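Local coordinates for synaptic vesicle membrane protein VAT-1 homolog-like (Homo sapiens, PDB 4A27) that probably acts as an oxidoreductase of the quinone oxidoreductase type, although its substrate is not established, at residues A[24-29]-A[100-105]. Numbering follows the deposited sequence.
Sequences AMPEPQ and VVCTPV
SG of Cys102 lies over the flat face of the Glu27-Pro28 peptide. CB of Cys102 points to the loop, and chi1 (-74°) sets SG beside the backbone N, anti to the carbonyl carbon. SG lies 3.4 Å from C of Glu27 and 3.5 Å from N of Pro28, so it meets backbone first. The two proline rings add to the grip: CB of Pro26 and CD of Pro28 are each 4.0 Å from SG of Cys102. The sulphur is thus held between two rings and a peptide by van der Waals contact. At the other end, Met25 crosses Val100 obliquely. CG of Met25 is anti to its backbone N (chi1 -162°), and the chain stays extended through chi2 before bending at chi3. CG touches CB of Val100 at 4.0 Å, and SD reaches CG2 of Val100 at the same distance. Val100 has CG1 anti to its backbone N and CG2 beside it, so both methyls meet Met25.

The residues 24-29 form a proline-rich connection between strands 18-23 and 32-42. They run over one face of strand 100-104, at 29° between the touching parts. This strand belongs to the GroES-like domain, as in the medium-chain dehydrogenase/reductase superfamily, and pairs antiparallel with strand 32-42. Val100 and Cys102 point to the loop, whereas Val101 between them points away and touches Val37. CB of Glu27 points away from the strand; the chain bends at chi2, and its OE2 forms a salt bridge with NZ of Lys34, which also touches Met25, Val100 and Cys102. CB of Pro26 points to the strand, and its CD lies 4.2 Å from O of Val100. Met4 of strand 4-9 touches both Pro26 and Val100.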
ATOM      1  N   ALA A  24     -27.436  -7.910 -34.675  1.00 61.69           N
ATOM      2  CA  ALA A  24     -28.048  -6.581 -34.698  1.00 78.19           C
ATOM      3  C   ALA A  24     -27.017  -5.526 -34.281  1.00 62.94           C
ATOM      4  O   ALA A  24     -26.368  -5.656 -33.256  1.00 53.27           O
ATOM      5  CB  ALA A  24     -29.263  -6.535 -33.741  1.00 60.63           C
ATOM      6  N   MET A  25     -26.886  -4.472 -35.071  1.00 67.45           N
ATOM      7  CA  MET A  25     -26.026  -3.380 -34.692  1.00 70.50           C
ATOM      8  C   MET A  25     -26.659  -2.677 -33.470  1.00 71.08           C
ATOM      9  O   MET A  25     -27.828  -2.341 -33.507  1.00 76.17           O
ATOM     10  CB  MET A  25     -25.898  -2.394 -35.839  1.00 66.50           C
ATOM     11  CG  MET A  25     -24.703  -1.489 -35.686  1.00 69.73           C
ATOM     12  SD  MET A  25     -24.475  -0.505 -37.157  1.00 71.72           S
ATOM     13  CE  MET A  25     -23.994  -1.827 -38.280  1.00 56.17           C
ATOM     14  N   PRO A  26     -25.901  -2.468 -32.383  1.00 65.68           N
ATOM     15  CA  PRO A  26     -26.495  -1.728 -31.270  1.00 58.72           C
ATOM     16  C   PRO A  26     -26.574  -0.219 -31.570  1.00 64.68           C
ATOM     17  O   PRO A  26     -25.882   0.268 -32.457  1.00 68.66           O
ATOM     18  CB  PRO A  26     -25.538  -2.014 -30.115  1.00 59.10           C
ATOM     19  CG  PRO A  26     -24.218  -2.221 -30.778  1.00 72.01           C
ATOM     20  CD  PRO A  26     -24.511  -2.867 -32.107  1.00 70.75           C
ATOM     21  N   GLU A  27     -27.455   0.491 -30.872  1.00 74.64           N
ATOM     22  CA  GLU A  27     -27.541   1.943 -30.986  1.00 68.10           C
ATOM     23  C   GLU A  27     -27.294   2.544 -29.609  1.00 55.05           C
ATOM     24  O   GLU A  27     -27.597   1.922 -28.594  1.00 68.66           O
ATOM     25  CB  GLU A  27     -28.911   2.393 -31.552  1.00 76.43           C
ATOM     26  CG  GLU A  27     -29.130   2.096 -33.050  1.00 65.82           C
ATOM     27  CD  GLU A  27     -28.119   2.807 -33.972  1.00 84.62           C
ATOM     28  OE1 GLU A  27     -27.673   3.929 -33.655  1.00 75.28           O
ATOM     29  OE2 GLU A  27     -27.767   2.244 -35.029  1.00100.78           O
ATOM     30  N   PRO A  28     -26.722   3.760 -29.561  1.00 66.79           N
ATOM     31  CA  PRO A  28     -26.301   4.357 -28.296  1.00 71.90           C
ATOM     32  C   PRO A  28     -27.466   4.862 -27.445  1.00 76.34           C
ATOM     33  O   PRO A  28     -28.288   5.629 -27.920  1.00 97.03           O
ATOM     34  CB  PRO A  28     -25.405   5.525 -28.746  1.00 67.58           C
ATOM     35  CG  PRO A  28     -25.932   5.903 -30.060  1.00 66.42           C
ATOM     36  CD  PRO A  28     -26.320   4.590 -30.706  1.00 67.59           C
ATOM     37  N   GLN A  29     -27.514   4.429 -26.192  1.00 67.68           N
ATOM     38  CA  GLN A  29     -28.480   4.930 -25.240  1.00 78.13           C
ATOM     39  C   GLN A  29     -28.005   6.277 -24.702  1.00 82.15           C
ATOM     40  O   GLN A  29     -26.923   6.743 -25.066  1.00 78.29           O
ATOM     41  CB  GLN A  29     -28.636   3.923 -24.100  1.00 73.97           C
ATOM     42  CG  GLN A  29     -28.998   2.532 -24.576  1.00 92.19           C
ATOM     43  CD  GLN A  29     -29.885   1.797 -23.579  1.00122.76           C
ATOM     44  OE1 GLN A  29     -29.409   0.960 -22.804  1.00 95.49           O
ATOM     45  NE2 GLN A  29     -31.176   2.128 -23.574  1.00147.94           N
ATOM     46  N   VAL A 100     -19.064  -3.108 -34.434  1.00 44.81           N
ATOM     47  CA  VAL A 100     -19.620  -1.927 -33.763  1.00 43.26           C
ATOM     48  C   VAL A 100     -19.932  -2.223 -32.300  1.00 51.92           C
ATOM     49  O   VAL A 100     -20.368  -3.337 -31.940  1.00 49.25           O
ATOM     50  CB  VAL A 100     -20.934  -1.406 -34.474  1.00 51.14           C
ATOM     51  CG1 VAL A 100     -21.464  -0.162 -33.812  1.00 44.37           C
ATOM     52  CG2 VAL A 100     -20.700  -1.112 -35.974  1.00 48.83           C
ATOM     53  N   VAL A 101     -19.680  -1.205 -31.476  1.00 52.72           N
ATOM     54  CA  VAL A 101     -19.751  -1.265 -30.023  1.00 52.93           C
ATOM     55  C   VAL A 101     -20.406   0.009 -29.501  1.00 44.60           C
ATOM     56  O   VAL A 101     -20.072   1.113 -29.931  1.00 47.93           O
ATOM     57  CB  VAL A 101     -18.293  -1.424 -29.412  1.00 55.49           C
ATOM     58  CG1 VAL A 101     -18.173  -0.814 -28.057  1.00 51.49           C
ATOM     59  CG2 VAL A 101     -17.878  -2.912 -29.364  1.00 52.52           C
ATOM     60  N   CYS A 102     -21.303  -0.135 -28.541  1.00 44.50           N
ATOM     61  CA  CYS A 102     -21.803   0.989 -27.780  1.00 46.55           C
ATOM     62  C   CYS A 102     -21.307   0.840 -26.341  1.00 52.28           C
ATOM     63  O   CYS A 102     -21.272  -0.266 -25.804  1.00 56.72           O
ATOM     64  CB  CYS A 102     -23.341   1.049 -27.844  1.00 64.77           C
ATOM     65  SG  CYS A 102     -23.979   1.642 -29.473  1.00 66.12           S
ATOM     66  N   THR A 103     -20.885   1.948 -25.729  1.00 52.04           N
ATOM     67  CA  THR A 103     -20.377   1.921 -24.343  1.00 50.13           C
ATOM     68  C   THR A 103     -20.553   3.301 -23.676  1.00 46.63           C
ATOM     69  O   THR A 103     -20.479   4.343 -24.364  1.00 50.11           O
ATOM     70  CB  THR A 103     -18.858   1.476 -24.298  1.00 56.46           C
ATOM     71  OG1 THR A 103     -18.488   1.023 -22.977  1.00 47.71           O
ATOM     72  CG2 THR A 103     -17.939   2.611 -24.763  1.00 42.18           C
ATOM     73  N   PRO A 104     -20.803   3.314 -22.349  1.00 50.32           N
ATOM     74  CA  PRO A 104     -20.968   4.586 -21.643  1.00 50.13           C
ATOM     75  C   PRO A 104     -19.749   5.491 -21.817  1.00 55.68           C
ATOM     76  O   PRO A 104     -18.618   5.018 -21.803  1.00 49.92           O
ATOM     77  CB  PRO A 104     -21.149   4.163 -20.186  1.00 51.44           C
ATOM     78  CG  PRO A 104     -21.709   2.797 -20.243  1.00 47.12           C
ATOM     79  CD  PRO A 104     -21.073   2.157 -21.464  1.00 50.30           C
ATOM     80  N   VAL A 105     -19.993   6.782 -22.000  1.00 51.17           N
ATOM     81  CA  VAL A 105     -18.957   7.733 -22.333  1.00 50.38           C
ATOM     82  C   VAL A 105     -17.825   7.807 -21.271  1.00 58.48           C
ATOM     83  O   VAL A 105     -16.702   8.199 -21.598  1.00 53.04           O
ATOM     84  CB  VAL A 105     -19.563   9.156 -22.539  1.00 63.97           C
ATOM     85  CG1 VAL A 105     -19.986   9.756 -21.184  1.00 57.00           C
ATOM     86  CG2 VAL A 105     -18.599  10.075 -23.276  1.00 59.53           C
TER